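Local coordinates for hypothetical protein (Staphylococcus aureus subsp. aureus, PDB 1QYI), which is of unknown function but probably acts as a hydrolase of the haloacid dehalogenase (HAD) superfamily, at residues 213-218 and 363-368; 247-252 and 256-261; 326-331 and 336-341. All blocks are in the same frame, centred on the assembly; numbering follows the deposited sequence.

Contact 1 (213-218 and 363-368); sequences ILRPVD and INHLGE
R215 lays its guanidinium group over the imidazole of H365. H365 CE1 sits over the centre of one guanidinium face, and R215 NH1 is 3.6 Å from this atom. In return, R215 NE lies above one face of the imidazole, displaced toward its rim. The two planes are 34° apart. R215 CG is beside the backbone N, opposite the carbonyl carbon (chi1 -76°), and the chain bends again at chi2 and chi3. As a result R215 CD also touches the ring, 3.6 Å from H365 ND1.

The H365 ring stands between its own backbone N and carbonyl carbon (chi1 53°). The rotation of the ring then brings ND1 to the turn that follows. G367 N gives a weak hydrogen bond to H365 ND1, 3.1 Å, at the ring edge and in plane. G367 has no side chain, and R215 NH1 comes to 3.7 Å from its CA. L366 adds apolar contact, with R215 CG 4.4 Å from L366 CB, while its side chain also packs on V220, L223 and F12. Beside this turn N364 ND2 donates to the syn lone pair of E368 OE2 at 2.8 Å.

R215 NH1 has a long, weak ion pair with E219. The contact joins the loop leading into helix 217-229, with P216 at its N-cap, to the turn between strand 361-363 and helix 369-373. With no hydrogen bond between the segments, it is probably mostly van der Waals in nature, guanidinium over ring, with a little help from L366. The weak G367 bond probably helps to fix the ring's rotation.

Contact 2 (247-252 and 256-261); sequences VPFENL and PYFEAD
F249, in the helical segment 247-252, and F258, in extended backbone just after the 3-10 turn at 256-257, face each other across the short reversal that follows the helix. Both CB atoms point toward the other segment, and the two rings carry most of the contact. They form an offset edge-to-face pair, with the edge of F249 directed at the face of F258. The centroids are 5.6 Å apart and the planes stand at 69°. The closest atoms are F249 CE2 and F258 CE2, at 3.7 Å. F249 CD2 also touches F258 CE2, at 3.9 Å. F258 CE2 lies near the plane of the F249 ring.

Both phenylalanines are buried. F249 makes a second edge-to-face pair with F12 and also packs on V8. F258 rests on L234 and I236 of strand 233-237 and on L224 of helix 217-229. A backbone hydrogen bond between F249 and L255 helps close the reversal. The pair is part of the core of a parallel beta-alpha-beta crossover, in which helix 242-252 links strand 233-237 to edge strand 263-264, as in the Rossmann-like core of HAD proteins.

Contact 3 (326-331 and 336-341); sequences ADLLSA and ATFIGT
A331 O accepts a hydrogen bond from A336 N at 2.9 Å, with an N-H...O angle of 143°. The donor is tilted well out of the carbonyl plane. The bond ties the late part of helix 325-334 to the start of strand 337-341, which runs back nearly antiparallel to the helix. The axes of the two short segments approach to 7.9 Å.

F338 is the main side chain between them. Its CG is anti to the backbone N (chi1 179°), and the ring reaches toward the helix. L328 CA lies over one ring face in a CH-pi contact, 3.6 Å from the centroid of F338 and 12° off the normal. The L328 side chain crosses F338 at about a right angle, and L328 CD1 comes to 3.5 Å from F338 CE2. A331 CB touches F338 CB, 3.8 Å away. D327 adds its backbone, with D327 C 3.9 Å from F338 CE1, while its carboxylate leads away.

That carboxylate makes a salt bridge with K284 through OD1, and OD2 lies close to D7. The helix-strand pair is the second half of a beta-alpha-beta unit that starts with strand 318-322. D327 lies in a GDSLAD sequence that resembles HAD motif IV. Its place near D7 and K284 is consistent with the HAD active site, where relatives bind magnesium.

Along the chain, contact 1 opens first and closes last, with contacts 2 and 3 following one another in between. All three belong to one six-stranded parallel sheet and its flanking helices. Contact 2 serves the end carrying strand 263-264, and contact 3 the other end, next to edge strand 361-363. Their centres are 22 Å apart and they do not touch. Contact 1 meets both. Its centre is about 17 Å from that of contact 2, where I213 packs on L252. It is about 18 Å from that of contact 3, where I363 N probably bonds to G340 O. Contact 1 thus touches both other contacts, from the start of helix 217-229 to the turn after edge strand 361-363.

Contact 1 (213-218 and 363-368)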
# COMPACT_ATOMS: atom_id res chain seq x y z
N ILE A 213 14.37 0.76 -2.47
CA ILE A 213 15.14 0.29 -1.34
C ILE A 213 15.41 1.43 -0.37
O ILE A 213 15.60 2.58 -0.78
CB ILE A 213 16.49 -0.31 -1.79
CG1 ILE A 213 16.37 -0.96 -3.17
CG2 ILE A 213 16.98 -1.29 -0.73
CD1 ILE A 213 15.47 -2.18 -3.25
N LEU A 214 15.45 1.12 0.93
CA LEU A 214 15.72 2.14 1.93
C LEU A 214 17.21 2.12 2.25
O LEU A 214 17.83 3.17 2.46
CB LEU A 214 14.88 1.90 3.19
CG LEU A 214 13.38 2.23 3.14
CD1 LEU A 214 12.71 1.54 4.31
CD2 LEU A 214 13.14 3.74 3.19
N ARG A 215 17.79 0.93 2.28
CA ARG A 215 19.22 0.76 2.55
C ARG A 215 19.86 -0.20 1.54
O ARG A 215 19.30 -1.25 1.23
CB ARG A 215 19.41 0.21 3.97
CG ARG A 215 19.22 1.24 5.05
CD ARG A 215 20.50 1.44 5.84
NE ARG A 215 21.40 2.41 5.24
CZ ARG A 215 22.70 2.44 5.47
NH1 ARG A 215 23.25 1.54 6.28
NH2 ARG A 215 23.46 3.37 4.91
N PRO A 216 21.06 0.16 1.02
CA PRO A 216 21.76 -0.69 0.04
C PRO A 216 21.72 -2.13 0.47
O PRO A 216 22.19 -2.46 1.55
CB PRO A 216 23.18 -0.13 0.05
CG PRO A 216 22.96 1.31 0.35
CD PRO A 216 21.89 1.30 1.42
N VAL A 217 21.16 -3.00 -0.37
CA VAL A 217 21.04 -4.42 -0.06
C VAL A 217 22.36 -5.09 0.31
O VAL A 217 22.43 -5.86 1.27
CB VAL A 217 20.39 -5.15 -1.24
CG1 VAL A 217 20.18 -6.61 -0.90
CG2 VAL A 217 19.08 -4.48 -1.58
N ASP A 218 23.40 -4.81 -0.46
CA ASP A 218 24.71 -5.39 -0.21
C ASP A 218 25.19 -5.08 1.21
O ASP A 218 25.94 -5.86 1.80
CB ASP A 218 25.71 -4.86 -1.24
CG ASP A 218 25.99 -3.39 -1.09
OD1 ASP A 218 25.06 -2.64 -0.71
OD2 ASP A 218 27.14 -2.97 -1.35
N ILE A 363 16.63 4.32 16.33
CA ILE A 363 17.77 4.35 15.42
C ILE A 363 17.42 5.14 14.15
O ILE A 363 16.25 5.24 13.79
CB ILE A 363 18.21 2.88 15.11
CG1 ILE A 363 19.67 2.71 15.48
CG2 ILE A 363 17.98 2.50 13.66
CD1 ILE A 363 19.97 3.06 16.91
N ASN A 364 18.42 5.71 13.47
CA ASN A 364 18.15 6.47 12.25
C ASN A 364 17.74 5.56 11.11
O ASN A 364 16.84 5.88 10.34
CB ASN A 364 19.36 7.29 11.82
CG ASN A 364 19.60 8.50 12.70
OD1 ASN A 364 18.75 9.38 12.83
ND2 ASN A 364 20.78 8.55 13.31
N HIS A 365 18.42 4.42 10.99
CA HIS A 365 18.11 3.45 9.94
C HIS A 365 18.63 2.06 10.30
O HIS A 365 19.40 1.89 11.25
CB HIS A 365 18.69 3.93 8.61
CG HIS A 365 20.15 4.28 8.67
ND1 HIS A 365 21.13 3.33 8.80
CD2 HIS A 365 20.78 5.48 8.62
CE1 HIS A 365 22.32 3.92 8.83
NE2 HIS A 365 22.13 5.22 8.73
N LEU A 366 18.21 1.06 9.53
CA LEU A 366 18.61 -0.32 9.76
C LEU A 366 20.10 -0.51 10.03
O LEU A 366 20.49 -1.44 10.73
CB LEU A 366 18.20 -1.19 8.58
CG LEU A 366 18.34 -2.70 8.80
CD1 LEU A 366 17.41 -3.13 9.92
CD2 LEU A 366 18.02 -3.45 7.51
N GLY A 367 20.93 0.36 9.48
CA GLY A 367 22.37 0.23 9.67
C GLY A 367 22.83 0.44 11.10
O GLY A 367 23.66 -0.31 11.62
N GLU A 368 22.29 1.48 11.73
CA GLU A 368 22.63 1.83 13.09
C GLU A 368 22.11 0.82 14.11
O GLU A 368 22.11 1.08 15.31
CB GLU A 368 22.07 3.22 13.42
CG GLU A 368 22.89 4.36 12.82
CD GLU A 368 22.30 5.73 13.10
OE1 GLU A 368 21.64 5.89 14.16
OE2 GLU A 368 22.51 6.66 12.28

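Contact 2 (247-252 and 256-261)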
# COMPACT_ATOMS: atom_id res chain seq x y z
N VAL A 247 8.21 -12.10 -3.18
CA VAL A 247 8.78 -11.70 -4.46
C VAL A 247 9.84 -10.61 -4.35
O VAL A 247 10.95 -10.77 -4.86
CB VAL A 247 7.67 -11.22 -5.42
CG1 VAL A 247 8.27 -10.83 -6.76
CG2 VAL A 247 6.65 -12.33 -5.61
N PRO A 248 9.53 -9.50 -3.67
CA PRO A 248 10.52 -8.43 -3.53
C PRO A 248 11.80 -8.92 -2.85
O PRO A 248 12.90 -8.77 -3.38
CB PRO A 248 9.79 -7.38 -2.70
CG PRO A 248 8.34 -7.63 -3.02
CD PRO A 248 8.25 -9.13 -3.04
N PHE A 249 11.65 -9.51 -1.66
CA PHE A 249 12.80 -10.02 -0.92
C PHE A 249 13.58 -11.06 -1.72
O PHE A 249 14.81 -11.13 -1.65
CB PHE A 249 12.36 -10.61 0.43
CG PHE A 249 12.30 -9.60 1.54
CD1 PHE A 249 11.55 -8.43 1.41
CD2 PHE A 249 12.99 -9.81 2.73
CE1 PHE A 249 11.49 -7.49 2.44
CE2 PHE A 249 12.93 -8.87 3.77
CZ PHE A 249 12.17 -7.72 3.62
N GLU A 250 12.84 -11.86 -2.47
CA GLU A 250 13.42 -12.90 -3.31
C GLU A 250 14.31 -12.26 -4.37
O GLU A 250 15.51 -12.55 -4.43
CB GLU A 250 12.27 -13.69 -3.94
CG GLU A 250 12.57 -14.37 -5.24
CD GLU A 250 13.81 -15.22 -5.18
OE1 GLU A 250 13.91 -16.05 -4.25
OE2 GLU A 250 14.67 -15.06 -6.07
N ASN A 251 13.73 -11.39 -5.18
CA ASN A 251 14.45 -10.68 -6.24
C ASN A 251 15.67 -9.92 -5.71
O ASN A 251 16.69 -9.82 -6.39
CB ASN A 251 13.47 -9.72 -6.95
CG ASN A 251 14.17 -8.68 -7.83
OD1 ASN A 251 14.19 -7.49 -7.51
ND2 ASN A 251 14.72 -9.12 -8.95
N LEU A 252 15.57 -9.41 -4.48
CA LEU A 252 16.66 -8.65 -3.88
C LEU A 252 17.77 -9.48 -3.25
O LEU A 252 18.88 -8.98 -3.06
CB LEU A 252 16.09 -7.69 -2.83
CG LEU A 252 15.15 -6.61 -3.37
CD1 LEU A 252 14.41 -5.97 -2.22
CD2 LEU A 252 15.95 -5.59 -4.17
N PRO A 256 16.88 -15.45 1.55
CA PRO A 256 17.72 -16.50 2.15
C PRO A 256 18.06 -16.31 3.63
O PRO A 256 18.50 -17.26 4.30
CB PRO A 256 18.96 -16.49 1.25
CG PRO A 256 18.37 -16.18 -0.10
CD PRO A 256 17.39 -15.06 0.22
N TYR A 257 17.85 -15.10 4.15
CA TYR A 257 18.14 -14.79 5.56
C TYR A 257 16.90 -14.90 6.44
O TYR A 257 16.95 -14.58 7.63
CB TYR A 257 18.69 -13.37 5.69
CG TYR A 257 19.96 -13.15 4.92
CD1 TYR A 257 21.17 -13.69 5.36
CD2 TYR A 257 19.95 -12.41 3.74
CE1 TYR A 257 22.35 -13.49 4.65
CE2 TYR A 257 21.11 -12.21 3.02
CZ TYR A 257 22.31 -12.75 3.46
OH TYR A 257 23.45 -12.56 2.72
N PHE A 258 15.79 -15.34 5.86
CA PHE A 258 14.54 -15.48 6.59
C PHE A 258 13.89 -16.82 6.28
O PHE A 258 13.59 -17.11 5.13
CB PHE A 258 13.58 -14.36 6.18
CG PHE A 258 14.10 -12.99 6.41
CD1 PHE A 258 13.88 -12.35 7.62
CD2 PHE A 258 14.84 -12.33 5.43
CE1 PHE A 258 14.37 -11.07 7.85
CE2 PHE A 258 15.33 -11.05 5.65
CZ PHE A 258 15.10 -10.42 6.87
N GLU A 259 13.66 -17.63 7.31
CA GLU A 259 13.01 -18.93 7.12
C GLU A 259 11.56 -18.69 6.75
O GLU A 259 10.89 -17.88 7.39
CB GLU A 259 13.06 -19.75 8.40
CG GLU A 259 13.78 -21.07 8.25
CD GLU A 259 15.22 -20.88 7.86
OE1 GLU A 259 15.47 -20.38 6.74
OE2 GLU A 259 16.10 -21.23 8.68
N ALA A 260 11.06 -19.40 5.75
CA ALA A 260 9.68 -19.23 5.33
C ALA A 260 8.64 -19.43 6.44
O ALA A 260 7.55 -18.86 6.37
CB ALA A 260 9.37 -20.17 4.16
N ASP A 261 8.97 -20.22 7.46
CA ASP A 261 8.02 -20.45 8.54
C ASP A 261 7.96 -19.31 9.55
O ASP A 261 7.12 -19.29 10.44
CB ASP A 261 8.34 -21.76 9.26
CG ASP A 261 7.17 -22.73 9.24
OD1 ASP A 261 7.38 -23.93 9.55
OD2 ASP A 261 6.04 -22.29 8.92

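Contact 3 (326-331 and 336-341)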
# COMPACT_ATOMS: atom_id res chain seq x y z
N ALA A 326 2.27 1.20 15.71
CA ALA A 326 1.49 -0.02 15.89
C ALA A 326 2.39 -1.21 16.23
O ALA A 326 1.94 -2.16 16.87
CB ALA A 326 0.67 -0.32 14.64
N ASP A 327 3.65 -1.16 15.81
CA ASP A 327 4.59 -2.25 16.10
C ASP A 327 5.18 -2.08 17.49
O ASP A 327 5.56 -3.05 18.14
CB ASP A 327 5.72 -2.29 15.06
CG ASP A 327 5.26 -2.87 13.74
OD1 ASP A 327 4.52 -3.87 13.78
OD2 ASP A 327 5.64 -2.36 12.67
N LEU A 328 5.25 -0.83 17.93
CA LEU A 328 5.78 -0.52 19.25
C LEU A 328 4.85 -1.09 20.33
O LEU A 328 5.32 -1.72 21.28
CB LEU A 328 5.93 1.01 19.39
CG LEU A 328 6.37 1.55 20.75
CD1 LEU A 328 7.22 2.80 20.57
CD2 LEU A 328 5.13 1.83 21.58
N LEU A 329 3.55 -0.88 20.17
CA LEU A 329 2.55 -1.38 21.11
C LEU A 329 2.51 -2.91 21.08
O LEU A 329 2.26 -3.55 22.11
CB LEU A 329 1.18 -0.78 20.78
CG LEU A 329 0.70 0.52 21.45
CD1 LEU A 329 1.83 1.51 21.68
CD2 LEU A 329 -0.38 1.14 20.58
N SER A 330 2.74 -3.51 19.91
CA SER A 330 2.75 -4.97 19.79
C SER A 330 3.94 -5.54 20.57
O SER A 330 3.87 -6.66 21.07
CB SER A 330 2.88 -5.41 18.33
OG SER A 330 1.69 -5.16 17.59
N ALA A 331 5.03 -4.79 20.66
CA ALA A 331 6.20 -5.26 21.40
C ALA A 331 5.97 -5.06 22.89
O ALA A 331 6.23 -5.95 23.69
CB ALA A 331 7.46 -4.53 20.94
N ALA A 336 8.35 -7.76 24.37
CA ALA A 336 9.61 -7.76 23.64
C ALA A 336 10.26 -6.38 23.60
O ALA A 336 9.59 -5.36 23.77
CB ALA A 336 9.39 -8.26 22.22
N THR A 337 11.57 -6.35 23.40
CA THR A 337 12.28 -5.09 23.32
C THR A 337 11.97 -4.44 21.98
O THR A 337 12.00 -5.11 20.94
CB THR A 337 13.81 -5.28 23.45
OG1 THR A 337 14.14 -5.59 24.81
CG2 THR A 337 14.55 -4.01 23.03
N PHE A 338 11.65 -3.15 22.00
CA PHE A 338 11.33 -2.45 20.77
C PHE A 338 12.41 -1.45 20.35
O PHE A 338 12.91 -0.68 21.16
CB PHE A 338 9.99 -1.71 20.90
CG PHE A 338 9.61 -0.93 19.66
CD1 PHE A 338 9.17 -1.60 18.51
CD2 PHE A 338 9.75 0.46 19.63
CE1 PHE A 338 8.89 -0.90 17.34
CE2 PHE A 338 9.48 1.18 18.47
CZ PHE A 338 9.04 0.50 17.31
N ILE A 339 12.76 -1.48 19.07
CA ILE A 339 13.74 -0.57 18.54
C ILE A 339 13.17 0.06 17.27
O ILE A 339 12.98 -0.61 16.26
CB ILE A 339 15.11 -1.25 18.27
CG1 ILE A 339 15.89 -0.43 17.23
CG2 ILE A 339 14.91 -2.70 17.88
CD1 ILE A 339 17.32 -0.88 17.03
N GLY A 340 12.86 1.36 17.36
CA GLY A 340 12.27 2.08 16.25
C GLY A 340 13.24 2.68 15.25
O GLY A 340 14.32 3.16 15.61
N THR A 341 12.85 2.65 13.97
CA THR A 341 13.68 3.20 12.90
C THR A 341 13.09 4.50 12.40
O THR A 341 11.88 4.68 12.45
CB THR A 341 13.79 2.24 11.72
OG1 THR A 341 13.88 0.90 12.21
CG2 THR A 341 15.04 2.55 10.92